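Local coordinates for alginate biosynthesis protein AlgX (Pseudomonas aeruginosa, PDB 4KNC) that takes part in O-acetylation of the exopolysaccharide alginate and protects the polymer from degradation as it crosses the periplasm, at residues Y143-D148 against L189-T194; H150-G155 against Q210-F215; D43-R48 against P87-V92; L32-H37 against T49-R54. One frame throughout, in Å; residues are numbered along the deposited sequence.

Interaction 1: residues Y143-D148 against L189-T194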
loop_
_atom_site.group_PDB
_atom_site.type_symbol
_atom_site.label_atom_id
_atom_site.label_comp_id
_atom_site.label_asym_id
_atom_site.label_seq_id
_atom_site.Cartn_x
_atom_site.Cartn_y
_atom_site.Cartn_z
ATOM N N TYR A 143 8.267 14.733 14.434
ATOM C CA TYR A 143 7.343 13.905 13.650
ATOM C C TYR A 143 8.024 12.582 13.241
ATOM O O TYR A 143 7.459 11.493 13.421
ATOM C CB TYR A 143 6.890 14.704 12.427
ATOM C CG TYR A 143 5.856 14.075 11.512
ATOM C CD1 TYR A 143 6.219 13.106 10.584
ATOM C CD2 TYR A 143 4.528 14.519 11.513
ATOM C CE1 TYR A 143 5.285 12.545 9.729
ATOM C CE2 TYR A 143 3.592 13.973 10.650
ATOM C CZ TYR A 143 3.977 12.976 9.760
ATOM O OH TYR A 143 3.060 12.404 8.892
ATOM N N TYR A 144 9.252 12.686 12.734
ATOM C CA TYR A 144 10.027 11.522 12.259
ATOM C C TYR A 144 11.153 11.084 13.187
ATOM O O TYR A 144 11.721 11.904 13.908
ATOM C CB TYR A 144 10.644 11.825 10.893
ATOM C CG TYR A 144 9.715 11.545 9.730
ATOM C CD1 TYR A 144 9.463 10.235 9.329
ATOM C CD2 TYR A 144 9.091 12.585 9.032
ATOM C CE1 TYR A 144 8.617 9.958 8.270
ATOM C CE2 TYR A 144 8.237 12.319 7.960
ATOM C CZ TYR A 144 8.005 10.997 7.592
ATOM O OH TYR A 144 7.171 10.691 6.545
ATOM N N PHE A 145 11.494 9.795 13.157
ATOM C CA PHE A 145 12.731 9.343 13.788
ATOM C C PHE A 145 13.923 10.041 13.122
ATOM O O PHE A 145 13.872 10.382 11.932
ATOM C CB PHE A 145 12.892 7.815 13.717
ATOM C CG PHE A 145 11.992 7.050 14.671
ATOM C CD1 PHE A 145 12.341 6.892 16.012
ATOM C CD2 PHE A 145 10.797 6.491 14.225
ATOM C CE1 PHE A 145 11.510 6.188 16.890
ATOM C CE2 PHE A 145 9.967 5.786 15.086
ATOM C CZ PHE A 145 10.330 5.630 16.426
ATOM N N LYS A 146 14.982 10.246 13.906
ATOM C CA LYS A 146 16.228 10.886 13.466
ATOM C C LYS A 146 16.890 10.232 12.266
ATOM O O LYS A 146 17.396 10.920 11.381
ATOM C CB LYS A 146 17.250 10.903 14.614
ATOM C CG LYS A 146 16.854 11.805 15.770
ATOM C CD LYS A 146 17.894 11.748 16.891
ATOM C CE LYS A 146 17.637 12.813 17.931
ATOM N NZ LYS A 146 18.691 12.773 18.978
ATOM N N GLY A 147 16.912 8.904 12.258
ATOM C CA GLY A 147 17.649 8.171 11.244
ATOM C C GLY A 147 16.845 7.003 10.704
ATOM O O GLY A 147 17.387 5.931 10.446
ATOM N N ASP A 148 15.539 7.213 10.534
ATOM C CA ASP A 148 14.652 6.152 10.072
ATOM C C ASP A 148 13.554 6.744 9.194
ATOM O O ASP A 148 13.318 7.950 9.224
ATOM C CB ASP A 148 14.044 5.403 11.264
ATOM C CG ASP A 148 13.393 4.092 10.859
ATOM O OD1 ASP A 148 14.121 3.132 10.511
ATOM O OD2 ASP A 148 12.149 4.005 10.906
ATOM N N LEU A 189 9.331 2.853 23.024
ATOM C CA LEU A 189 9.580 2.190 21.752
ATOM C C LEU A 189 11.030 2.440 21.361
ATOM O O LEU A 189 11.460 3.584 21.216
ATOM C CB LEU A 189 8.622 2.726 20.668
ATOM C CG LEU A 189 8.865 2.293 19.213
ATOM C CD1 LEU A 189 8.632 0.798 19.025
ATOM C CD2 LEU A 189 8.014 3.066 18.226
ATOM N N SER A 190 11.795 1.372 21.197
ATOM C CA SER A 190 13.192 1.526 20.836
ATOM C C SER A 190 13.366 1.441 19.328
ATOM O O SER A 190 12.811 0.553 18.684
ATOM C CB SER A 190 14.030 0.434 21.495
ATOM O OG SER A 190 13.652 -0.839 21.002
ATOM N N LYS A 191 14.156 2.344 18.761
ATOM C CA LYS A 191 14.490 2.217 17.347
ATOM C C LYS A 191 15.906 2.654 17.027
ATOM O O LYS A 191 16.308 3.779 17.319
ATOM C CB LYS A 191 13.511 2.995 16.458
ATOM C CG LYS A 191 13.760 2.713 14.963
ATOM C CD LYS A 191 12.611 3.154 14.091
ATOM C CE LYS A 191 11.400 2.265 14.278
ATOM N NZ LYS A 191 11.502 1.037 13.466
ATOM N N LEU A 192 16.668 1.745 16.438
ATOM C CA LEU A 192 17.937 2.114 15.840
ATOM C C LEU A 192 17.588 2.242 14.365
ATOM O O LEU A 192 17.219 1.257 13.726
ATOM C CB LEU A 192 18.996 1.023 16.068
ATOM C CG LEU A 192 20.354 1.239 15.384
ATOM C CD1 LEU A 192 20.983 2.538 15.865
ATOM C CD2 LEU A 192 21.314 0.058 15.588
ATOM N N GLY A 193 17.664 3.459 13.838
ATOM C CA GLY A 193 17.112 3.738 12.524
ATOM C C GLY A 193 17.816 3.060 11.370
ATOM O O GLY A 193 19.030 2.844 11.420
ATOM N N THR A 194 17.063 2.744 10.315
ATOM C CA THR A 194 17.647 2.154 9.107
ATOM C C THR A 194 18.694 3.041 8.424
ATOM O O THR A 194 19.629 2.539 7.799
ATOM C CB THR A 194 16.569 1.784 8.065
ATOM O OG1 THR A 194 15.854 2.965 7.675
ATOM C CG2 THR A 194 15.599 0.756 8.632
HETATM O O HOH W 1 12.836 0.986 11.201
#

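Interaction 2: residues H150-G155 against Q210-F215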
loop_
_atom_site.group_PDB
_atom_site.type_symbol
_atom_site.label_atom_id
_atom_site.label_comp_id
_atom_site.label_asym_id
_atom_site.label_seq_id
_atom_site.Cartn_x
_atom_site.Cartn_y
_atom_site.Cartn_z
ATOM N N HIS A 150 10.304 5.733 9.328
ATOM C CA HIS A 150 9.009 5.708 10.011
ATOM C C HIS A 150 8.771 7.012 10.759
ATOM O O HIS A 150 9.722 7.635 11.239
ATOM C CB HIS A 150 8.929 4.546 11.007
ATOM C CG HIS A 150 8.974 3.199 10.359
ATOM N ND1 HIS A 150 10.127 2.442 10.305
ATOM C CD2 HIS A 150 8.021 2.484 9.715
ATOM C CE1 HIS A 150 9.874 1.314 9.660
ATOM N NE2 HIS A 150 8.609 1.318 9.286
ATOM N N TRP A 151 7.508 7.432 10.849
ATOM C CA TRP A 151 7.146 8.476 11.792
ATOM C C TRP A 151 7.278 7.918 13.205
ATOM O O TRP A 151 7.222 6.710 13.404
ATOM C CB TRP A 151 5.714 9.023 11.540
ATOM C CG TRP A 151 4.615 8.003 11.285
ATOM C CD1 TRP A 151 4.571 6.690 11.696
ATOM C CD2 TRP A 151 3.395 8.231 10.554
ATOM N NE1 TRP A 151 3.403 6.094 11.266
ATOM C CE2 TRP A 151 2.668 7.020 10.562
ATOM C CE3 TRP A 151 2.859 9.338 9.884
ATOM C CZ2 TRP A 151 1.433 6.890 9.921
ATOM C CZ3 TRP A 151 1.645 9.203 9.250
ATOM C CH2 TRP A 151 0.935 7.991 9.282
ATOM N N THR A 152 7.477 8.791 14.182
ATOM C CA THR A 152 7.354 8.384 15.575
ATOM C C THR A 152 5.857 8.263 15.877
ATOM O O THR A 152 5.031 8.727 15.087
ATOM C CB THR A 152 7.921 9.453 16.507
ATOM O OG1 THR A 152 7.220 10.697 16.297
ATOM C CG2 THR A 152 9.418 9.644 16.254
ATOM N N PRO A 153 5.499 7.636 17.012
ATOM C CA PRO A 153 4.096 7.669 17.437
ATOM C C PRO A 153 3.505 9.083 17.497
ATOM O O PRO A 153 2.373 9.234 17.071
ATOM C CB PRO A 153 4.141 7.029 18.814
ATOM C CG PRO A 153 5.250 6.013 18.667
ATOM C CD PRO A 153 6.284 6.672 17.805
ATOM N N HIS A 154 4.250 10.079 17.964
ATOM C CA HIS A 154 3.759 11.462 17.954
ATOM C C HIS A 154 3.422 11.968 16.538
ATOM O O HIS A 154 2.384 12.608 16.325
ATOM C CB HIS A 154 4.746 12.395 18.664
ATOM C CG HIS A 154 4.655 12.344 20.162
ATOM N ND1 HIS A 154 3.687 13.025 20.874
ATOM C CD2 HIS A 154 5.413 11.700 21.083
ATOM C CE1 HIS A 154 3.843 12.789 22.165
ATOM N NE2 HIS A 154 4.885 11.991 22.318
ATOM N N GLY A 155 4.285 11.654 15.570
ATOM C CA GLY A 155 4.024 11.980 14.176
ATOM C C GLY A 155 2.744 11.327 13.669
ATOM O O GLY A 155 1.912 11.970 13.010
ATOM N N GLN A 210 17.202 5.174 19.451
ATOM C CA GLN A 210 16.210 6.108 19.978
ATOM C C GLN A 210 15.142 5.397 20.802
ATOM O O GLN A 210 14.703 4.297 20.462
ATOM C CB GLN A 210 15.522 6.853 18.835
ATOM C CG GLN A 210 16.163 8.164 18.452
ATOM C CD GLN A 210 15.246 9.014 17.580
ATOM O OE1 GLN A 210 15.156 8.808 16.367
ATOM N NE2 GLN A 210 14.568 9.977 18.195
ATOM N N TYR A 211 14.713 6.039 21.880
ATOM C CA TYR A 211 13.634 5.515 22.704
ATOM C C TYR A 211 12.561 6.573 22.798
ATOM O O TYR A 211 12.807 7.633 23.353
ATOM C CB TYR A 211 14.141 5.175 24.103
ATOM C CG TYR A 211 14.944 3.901 24.126
ATOM C CD1 TYR A 211 16.286 3.895 23.776
ATOM C CD2 TYR A 211 14.348 2.695 24.462
ATOM C CE1 TYR A 211 17.019 2.713 23.783
ATOM C CE2 TYR A 211 15.069 1.515 24.466
ATOM C CZ TYR A 211 16.394 1.528 24.128
ATOM O OH TYR A 211 17.095 0.343 24.141
ATOM N N VAL A 212 11.388 6.295 22.230
ATOM C CA VAL A 212 10.272 7.239 22.268
ATOM C C VAL A 212 9.070 6.625 22.974
ATOM O O VAL A 212 9.047 5.420 23.246
ATOM C CB VAL A 212 9.842 7.673 20.847
ATOM C CG1 VAL A 212 10.989 8.377 20.148
ATOM C CG2 VAL A 212 9.380 6.463 20.026
ATOM N N ASP A 213 8.076 7.460 23.259
ATOM C CA ASP A 213 6.833 7.018 23.898
ATOM C C ASP A 213 6.052 6.042 23.017
ATOM O O ASP A 213 5.790 6.321 21.844
ATOM C CB ASP A 213 5.951 8.225 24.206
ATOM C CG ASP A 213 6.585 9.168 25.203
ATOM O OD1 ASP A 213 7.314 8.678 26.099
ATOM O OD2 ASP A 213 6.346 10.396 25.089
ATOM N N ARG A 214 5.700 4.888 23.567
ATOM C CA ARG A 214 4.839 3.961 22.832
ATOM C C ARG A 214 3.395 4.034 23.346
ATOM O O ARG A 214 3.172 4.069 24.549
ATOM C CB ARG A 214 5.370 2.540 22.950
ATOM C CG ARG A 214 4.689 1.576 22.008
ATOM C CD ARG A 214 5.409 0.233 21.961
ATOM N NE ARG A 214 5.345 -0.466 23.239
ATOM C CZ ARG A 214 4.276 -1.127 23.676
ATOM N NH1 ARG A 214 3.170 -1.167 22.935
ATOM N NH2 ARG A 214 4.303 -1.736 24.857
ATOM N N PHE A 215 2.419 4.049 22.443
ATOM C CA PHE A 215 1.017 4.199 22.843
ATOM C C PHE A 215 0.129 3.037 22.422
ATOM O O PHE A 215 0.351 2.408 21.389
ATOM C CB PHE A 215 0.425 5.489 22.252
ATOM C CG PHE A 215 1.060 6.746 22.786
ATOM C CD1 PHE A 215 2.217 7.250 22.217
ATOM C CD2 PHE A 215 0.511 7.410 23.863
ATOM C CE1 PHE A 215 2.805 8.392 22.706
ATOM C CE2 PHE A 215 1.097 8.560 24.366
ATOM C CZ PHE A 215 2.242 9.053 23.785
#

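Interaction 3: residues D43-R48 against P87-V92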
loop_
_atom_site.group_PDB
_atom_site.type_symbol
_atom_site.label_atom_id
_atom_site.label_comp_id
_atom_site.label_asym_id
_atom_site.label_seq_id
_atom_site.Cartn_x
_atom_site.Cartn_y
_atom_site.Cartn_z
ATOM N N ASP A 43 22.556 17.310 14.841
ATOM C CA ASP A 43 22.545 16.211 15.796
ATOM C C ASP A 43 22.804 14.908 15.025
ATOM O O ASP A 43 23.664 14.868 14.143
ATOM C CB ASP A 43 21.208 16.205 16.558
ATOM C CG ASP A 43 21.148 15.155 17.645
ATOM O OD1 ASP A 43 21.749 15.361 18.722
ATOM O OD2 ASP A 43 20.491 14.119 17.409
ATOM N N ASP A 44 22.060 13.855 15.336
ATOM C CA ASP A 44 22.190 12.591 14.627
ATOM C C ASP A 44 21.144 12.469 13.504
ATOM O O ASP A 44 20.835 11.360 13.048
ATOM C CB ASP A 44 22.028 11.427 15.605
ATOM C CG ASP A 44 23.268 11.179 16.439
ATOM O OD1 ASP A 44 24.202 12.012 16.398
ATOM O OD2 ASP A 44 23.303 10.142 17.140
ATOM N N TRP A 45 20.584 13.596 13.072
ATOM C CA TRP A 45 19.665 13.572 11.933
ATOM C C TRP A 45 20.411 13.230 10.637
ATOM O O TRP A 45 21.466 13.792 10.339
ATOM C CB TRP A 45 18.878 14.887 11.816
ATOM C CG TRP A 45 17.726 14.927 12.780
ATOM C CD1 TRP A 45 17.778 15.248 14.109
ATOM C CD2 TRP A 45 16.363 14.579 12.506
ATOM N NE1 TRP A 45 16.529 15.141 14.669
ATOM C CE2 TRP A 45 15.642 14.732 13.706
ATOM C CE3 TRP A 45 15.679 14.168 11.357
ATOM C CZ2 TRP A 45 14.271 14.479 13.795
ATOM C CZ3 TRP A 45 14.316 13.923 11.443
ATOM C CH2 TRP A 45 13.627 14.083 12.653
ATOM N N LEU A 46 19.875 12.264 9.904
ATOM C CA LEU A 46 20.317 11.991 8.547
ATOM C C LEU A 46 19.125 12.195 7.605
ATOM O O LEU A 46 17.978 11.957 7.990
ATOM C CB LEU A 46 20.825 10.548 8.415
ATOM C CG LEU A 46 22.013 10.059 9.249
ATOM C CD1 LEU A 46 22.423 8.646 8.793
ATOM C CD2 LEU A 46 23.208 11.017 9.169
ATOM N N PHE A 47 19.388 12.640 6.380
ATOM C CA PHE A 47 18.331 12.699 5.379
ATOM C C PHE A 47 18.804 12.002 4.116
ATOM O O PHE A 47 19.995 11.988 3.827
ATOM C CB PHE A 47 17.983 14.144 5.042
ATOM C CG PHE A 47 17.237 14.866 6.131
ATOM C CD1 PHE A 47 17.898 15.308 7.268
ATOM C CD2 PHE A 47 15.865 15.113 6.010
ATOM C CE1 PHE A 47 17.204 15.991 8.268
ATOM C CE2 PHE A 47 15.173 15.791 7.002
ATOM C CZ PHE A 47 15.846 16.227 8.136
ATOM N N ARG A 48 17.868 11.427 3.369
ATOM C CA ARG A 48 18.149 10.901 2.041
ATOM C C ARG A 48 17.793 11.964 1.016
ATOM O O ARG A 48 16.706 12.501 1.055
ATOM C CB ARG A 48 17.304 9.656 1.787
ATOM C CG ARG A 48 17.440 8.602 2.881
ATOM C CD ARG A 48 16.375 7.552 2.698
ATOM N NE ARG A 48 15.054 8.074 3.034
ATOM C CZ ARG A 48 13.928 7.372 2.939
ATOM N NH1 ARG A 48 13.959 6.128 2.494
ATOM N NH2 ARG A 48 12.766 7.918 3.286
ATOM N N PRO A 87 3.715 12.552 4.035
ATOM C CA PRO A 87 4.625 13.589 3.529
ATOM C C PRO A 87 6.105 13.270 3.797
ATOM O O PRO A 87 6.426 12.424 4.627
ATOM C CB PRO A 87 4.185 14.840 4.293
ATOM C CG PRO A 87 3.566 14.300 5.575
ATOM C CD PRO A 87 2.884 13.019 5.163
ATOM N N THR A 88 7.003 13.946 3.099
ATOM C CA THR A 88 8.423 13.606 3.225
ATOM C C THR A 88 9.033 14.109 4.532
ATOM O O THR A 88 8.495 15.000 5.198
ATOM C CB THR A 88 9.240 14.087 2.011
ATOM O OG1 THR A 88 9.050 15.498 1.820
ATOM C CG2 THR A 88 8.800 13.338 0.738
ATOM N N ARG A 89 10.150 13.510 4.911
ATOM C CA ARG A 89 10.884 13.935 6.087
ATOM C C ARG A 89 11.399 15.345 5.857
ATOM O O ARG A 89 11.526 16.126 6.788
ATOM C CB ARG A 89 12.041 12.960 6.377
ATOM C CG ARG A 89 11.554 11.525 6.618
ATOM C CD ARG A 89 12.703 10.514 6.770
ATOM N NE ARG A 89 13.391 10.616 8.061
ATOM C CZ ARG A 89 14.548 11.251 8.248
ATOM N NH1 ARG A 89 15.154 11.855 7.226
ATOM N NH2 ARG A 89 15.101 11.273 9.458
ATOM N N GLY A 90 11.695 15.671 4.605
ATOM C CA GLY A 90 12.175 17.002 4.280
ATOM C C GLY A 90 11.085 18.056 4.474
ATOM O O GLY A 90 11.352 19.127 5.030
ATOM N N LEU A 91 9.858 17.756 4.035
ATOM C CA LEU A 91 8.761 18.712 4.185
ATOM C C LEU A 91 8.412 18.928 5.642
ATOM O O LEU A 91 8.101 20.042 6.048
ATOM C CB LEU A 91 7.514 18.271 3.418
ATOM C CG LEU A 91 7.605 18.416 1.899
ATOM C CD1 LEU A 91 6.531 17.569 1.228
ATOM C CD2 LEU A 91 7.490 19.877 1.475
ATOM N N VAL A 92 8.459 17.878 6.448
ATOM C CA VAL A 92 8.012 18.043 7.829
ATOM C C VAL A 92 9.139 18.526 8.738
ATOM O O VAL A 92 8.977 19.464 9.535
ATOM C CB VAL A 92 7.406 16.748 8.393
ATOM C CG1 VAL A 92 7.067 16.925 9.854
ATOM C CG2 VAL A 92 6.154 16.353 7.610
#

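Interaction 4: residues L32-H37 against T49-R54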
loop_
_atom_site.group_PDB
_atom_site.type_symbol
_atom_site.label_atom_id
_atom_site.label_comp_id
_atom_site.label_asym_id
_atom_site.label_seq_id
_atom_site.Cartn_x
_atom_site.Cartn_y
_atom_site.Cartn_z
ATOM N N LEU A 32 21.250 -0.765 -0.201
ATOM C CA LEU A 32 21.666 0.635 -0.243
ATOM C C LEU A 32 20.752 1.594 -1.014
ATOM O O LEU A 32 20.719 2.784 -0.711
ATOM C CB LEU A 32 23.099 0.749 -0.760
ATOM C CG LEU A 32 24.137 0.368 0.291
ATOM C CD1 LEU A 32 25.581 0.514 -0.253
ATOM C CD2 LEU A 32 23.915 1.211 1.523
ATOM N N GLY A 33 20.017 1.076 -1.994
ATOM C CA GLY A 33 19.211 1.906 -2.880
ATOM C C GLY A 33 18.074 2.655 -2.197
ATOM O O GLY A 33 17.538 3.626 -2.742
ATOM N N PHE A 34 17.710 2.203 -0.998
ATOM C CA PHE A 34 16.672 2.844 -0.210
ATOM C C PHE A 34 17.173 4.085 0.546
ATOM O O PHE A 34 16.385 4.765 1.209
ATOM C CB PHE A 34 16.085 1.826 0.777
ATOM C CG PHE A 34 14.834 2.296 1.474
ATOM C CD1 PHE A 34 13.660 2.488 0.769
ATOM C CD2 PHE A 34 14.831 2.534 2.839
ATOM C CE1 PHE A 34 12.499 2.921 1.421
ATOM C CE2 PHE A 34 13.680 2.968 3.496
ATOM C CZ PHE A 34 12.515 3.161 2.791
ATOM N N PHE A 35 18.467 4.390 0.442
ATOM C CA PHE A 35 19.050 5.480 1.233
ATOM C C PHE A 35 19.711 6.593 0.410
ATOM O O PHE A 35 20.271 7.532 0.966
ATOM C CB PHE A 35 20.046 4.920 2.243
ATOM C CG PHE A 35 19.497 3.791 3.063
ATOM C CD1 PHE A 35 18.687 4.047 4.160
ATOM C CD2 PHE A 35 19.775 2.473 2.729
ATOM C CE1 PHE A 35 18.161 2.999 4.920
ATOM C CE2 PHE A 35 19.249 1.419 3.479
ATOM C CZ PHE A 35 18.441 1.681 4.578
ATOM N N THR A 36 19.624 6.487 -0.912
ATOM C CA THR A 36 20.352 7.356 -1.834
ATOM C C THR A 36 20.002 8.848 -1.771
ATOM O O THR A 36 18.841 9.204 -1.934
ATOM C CB THR A 36 20.079 6.888 -3.276
ATOM O OG1 THR A 36 20.129 5.457 -3.317
ATOM C CG2 THR A 36 21.086 7.474 -4.247
ATOM N N HIS A 37 20.972 9.721 -1.480
ATOM C CA HIS A 37 22.192 9.375 -0.766
ATOM C C HIS A 37 22.090 10.089 0.599
ATOM O O HIS A 37 21.303 11.036 0.750
ATOM C CB HIS A 37 23.459 9.776 -1.549
ATOM C CG HIS A 37 23.733 11.253 -1.585
ATOM N ND1 HIS A 37 23.520 12.022 -2.711
ATOM C CD2 HIS A 37 24.230 12.094 -0.645
ATOM C CE1 HIS A 37 23.853 13.274 -2.456
ATOM N NE2 HIS A 37 24.286 13.345 -1.209
ATOM N N THR A 49 18.698 12.256 0.089
ATOM C CA THR A 49 18.472 13.332 -0.866
ATOM C C THR A 49 17.316 13.025 -1.826
ATOM O O THR A 49 16.485 13.891 -2.103
ATOM C CB THR A 49 19.745 13.606 -1.682
ATOM O OG1 THR A 49 20.222 12.374 -2.231
ATOM C CG2 THR A 49 20.842 14.196 -0.792
ATOM N N THR A 50 17.254 11.792 -2.323
ATOM C CA THR A 50 16.280 11.455 -3.359
ATOM C C THR A 50 14.911 11.114 -2.770
ATOM O O THR A 50 13.899 11.289 -3.422
ATOM C CB THR A 50 16.747 10.290 -4.263
ATOM O OG1 THR A 50 16.712 9.062 -3.530
ATOM C CG2 THR A 50 18.174 10.528 -4.779
ATOM N N TYR A 51 14.881 10.617 -1.540
ATOM C CA TYR A 51 13.610 10.272 -0.921
ATOM C C TYR A 51 13.062 11.421 -0.091
ATOM O O TYR A 51 11.876 11.710 -0.152
ATOM C CB TYR A 51 13.752 9.044 -0.022
ATOM C CG TYR A 51 13.987 7.754 -0.760
ATOM C CD1 TYR A 51 15.253 7.423 -1.250
ATOM C CD2 TYR A 51 12.942 6.862 -0.977
ATOM C CE1 TYR A 51 15.466 6.229 -1.923
ATOM C CE2 TYR A 51 13.137 5.677 -1.655
ATOM C CZ TYR A 51 14.401 5.357 -2.123
ATOM O OH TYR A 51 14.588 4.164 -2.791
ATOM N N ASP A 52 13.923 12.052 0.704
ATOM C CA ASP A 52 13.461 12.996 1.723
ATOM C C ASP A 52 13.472 14.421 1.232
ATOM O O ASP A 52 12.661 15.243 1.672
ATOM C CB ASP A 52 14.321 12.917 2.985
ATOM C CG ASP A 52 14.321 11.543 3.604
ATOM O OD1 ASP A 52 13.366 10.755 3.378
ATOM O OD2 ASP A 52 15.277 11.265 4.341
ATOM N N LEU A 53 14.400 14.715 0.331
ATOM C CA LEU A 53 14.605 16.089 -0.123
ATOM C C LEU A 53 14.146 16.262 -1.556
ATOM O O LEU A 53 14.579 17.184 -2.256
ATOM C CB LEU A 53 16.076 16.488 0.005
ATOM C CG LEU A 53 16.642 16.433 1.427
ATOM C CD1 LEU A 53 18.102 16.865 1.463
ATOM C CD2 LEU A 53 15.795 17.301 2.358
ATOM N N ARG A 54 13.264 15.372 -1.993
ATOM C CA ARG A 54 12.788 15.419 -3.364
ATOM C C ARG A 54 11.827 16.585 -3.527
ATOM O O ARG A 54 11.229 17.044 -2.544
ATOM C CB ARG A 54 12.097 14.111 -3.735
ATOM C CG ARG A 54 10.744 13.887 -3.054
ATOM C CD ARG A 54 9.905 12.952 -3.904
ATOM N NE ARG A 54 10.212 11.551 -3.673
ATOM C CZ ARG A 54 10.217 10.606 -4.608
ATOM N NH1 ARG A 54 9.945 10.886 -5.877
ATOM N NH2 ARG A 54 10.503 9.366 -4.255
#

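Interaction 1: residues Y143-D148 against L189-T194
Lys191 reaches across Phe145 to Asp148 with CG anti to its backbone N (chi1 -173°) and a chain bent at chi3 and chi4. Asp148 CG is also anti to its backbone N, chi1 -166°. The Lys191 CD methylene sits over the centre of the Phe145 ring, 3.8 Å from the centroid, a CH-pi contact. Lys191 CB lies over the same ring. Leu189 CD2 meets the ring at its edge, 3.9 Å from Phe145 CZ. The two Asp148 oxygens have separate tasks. OD1 takes the Thr194 N-H through its anti lone pair, at 3.0 Å and nearly straight (176°). Thr194 OG1 adds a weak bond to the same oxygen. A water donates to Asp148 OD1 and accepts from Lys191 NZ, so it bridges two groups whose direct salt bridge, OD2 to NZ, is long at 4.0 Å. Lys191 NZ also bonds to Tyr249 OH. Asp148 OD2 bonds to His150 ND1. Gly147 O lies 3.0 Å from Gly193 CA, a CA-H...O contact. Gly193 is the N-cap of helix 194-203, and the bond from Thr194 N ties Asp148 OD1 to the start of that helix. This is consistent with the Asp of an SGNH hydrolase Ser-His-Asp triad, with His150 and Ser243.

Interaction 2: residues H150-G155 against Q210-F215
Pro153 packs its ring against the strand at Val212, Asp213 and Phe215. Its CD lies 3.8 Å from Val212 CG2. Its CG comes 3.2 Å from the backbone Asp213 O, and CB is 3.9 Å from Phe215 CD1, at the edge of that ring. Val212 directs its two methyls to different partners. CG1 is anti to the carbonyl carbon (chi1 -62°) and faces Thr152 CG2 at a looser 4.4 Å. CG2 lies between the backbone N and the carbonyl carbon, and this methyl meets the proline.

The imidazole of His154 is touched in two ways. His154 CG is anti to the carbonyl carbon (chi1 -79°), on a side chain whose NE2 end meets Asp213 and Phe215. Phe215 points its edge at one face of the ring, with the planes at 86° and the centroids 5.7 Å apart, an edge-to-face pair. Asp213 OD2 lies at the imidazole edge, near its plane, 3.5 Å from His154 NE2. The His154 ring also stacks with His141, and Asp213 OD1 forms a salt bridge with Arg185. Thr152 caps the helix: its OG1 accepts from Gly155 N at 3.2 Å, and OG1 also bonds to Ala142 O.

The contact joins the first turn of helix 153-169 to strand 210-220. That strand pairs antiparallel with strand 180-191, and the active-site His150 lies just before the helix.

Interaction 3: residues D43-R48 against P87-V92
Arg89 sends its two terminal nitrogens to different rings, NH1 over a face of Phe47 and NH2 to Trp45. NH1 lies 3.5 Å above the plane of the Phe47 ring, shifted toward the rim. CZ is 4.9 Å from the centroid of that ring, a cation-pi contact. The guanidinium and phenyl planes are 57° apart, so they are not stacked flat. Trp45 is turned 32° from the guanidinium plane, and its CZ3 comes 3.4 Å from Arg89 NH2. The Arg89 chain bends at chi3 (74°), which places NE for this approach. Leu46 O accepts from NH1 at 2.9 Å, in its own carbonyl plane. NH2 adds a weak bond to the same oxygen.

Other partners hold both nitrogens: Asp52 forms a salt bridge to NH1, and Phe145 O accepts from NH2. The carboxylate of Asp52 probably offsets the buried positive charge, to which Arg48 adds at a short remove. Arg48 also has a salt bridge to Asp52. At the Phe47 edge, CE2 lies 4.2 Å from Gly90 N.

The contact links strand 46-48 to the first turn of helix 89-93, which follows strand 80-85 of the parallel sheet. Strand 46-48 pairs antiparallel with strand 38-40, and Phe195 of helix 194-203 also packs on Arg89.

Interaction 4: residues L32-H37 against T49-R54
Thr36 and His37 meet Thr49 and Thr50 through hydrogen bonds. The cis peptide before His37 turns Thr36 O and His37 N to the same side. Thr36 O accepts two from Thr50: OG1 at 2.7 Å and the backbone N at 3.1 Å. The N-H comes in the carbonyl plane on a lone pair; OG1 is tilted 27° from it. His37 N gives its hydrogen to Thr49 OG1 at 2.9 Å, and Thr49 N returns a bond to His37 O at 3.0 Å. Tyr51 OH donates to Gly33 O at 3.0 Å.

Ring contacts come second. Thr49 CG2 sits over one face of the His37 imidazole, a CH-pi contact 3.7 Å from the centroid. Thr49 OG1 lies between its backbone N and carbonyl carbon (chi1 52°), facing His37 N, which leaves CG2 anti to the carbonyl carbon and over the ring. His37 ND1 bonds to Asp24. The Tyr51 phenol meets Phe34 obliquely, planes at 58°, with Phe34 CD1 4.0 Å from Tyr51 CE2.

The Thr49 N to His37 O backbone bond lies beyond the antiparallel strands 38-40 and 46-48; the return bond ends on the Thr49 hydroxyl. The whole is a beta-hairpin with its flanking loops tied together, beside the probable active site.

How the interactions relate
Along the chain, interactions 3 and 4 come first and their segments alternate. Interactions 1 and 2 follow, and theirs alternate too. Interactions 1 and 2 share the antiparallel sheet of strands 180-191 and 210-220, with centres about 8 Å apart. Interaction 3 includes strand 46-48, and interaction 4 joins the loops at the ends of the hairpin 38-40 and 46-48; their centres are about 10 Å apart. Interactions 1 and 3, centres about 11 Å apart, meet through the Lys146-Asp43 salt bridge. Interactions 2 and 4 do not touch, with centres about 22 Å apart. All four belong to the SGNH hydrolase-like domain. They cluster round the loop that carries the inferred active-site residues Asp148 and His150.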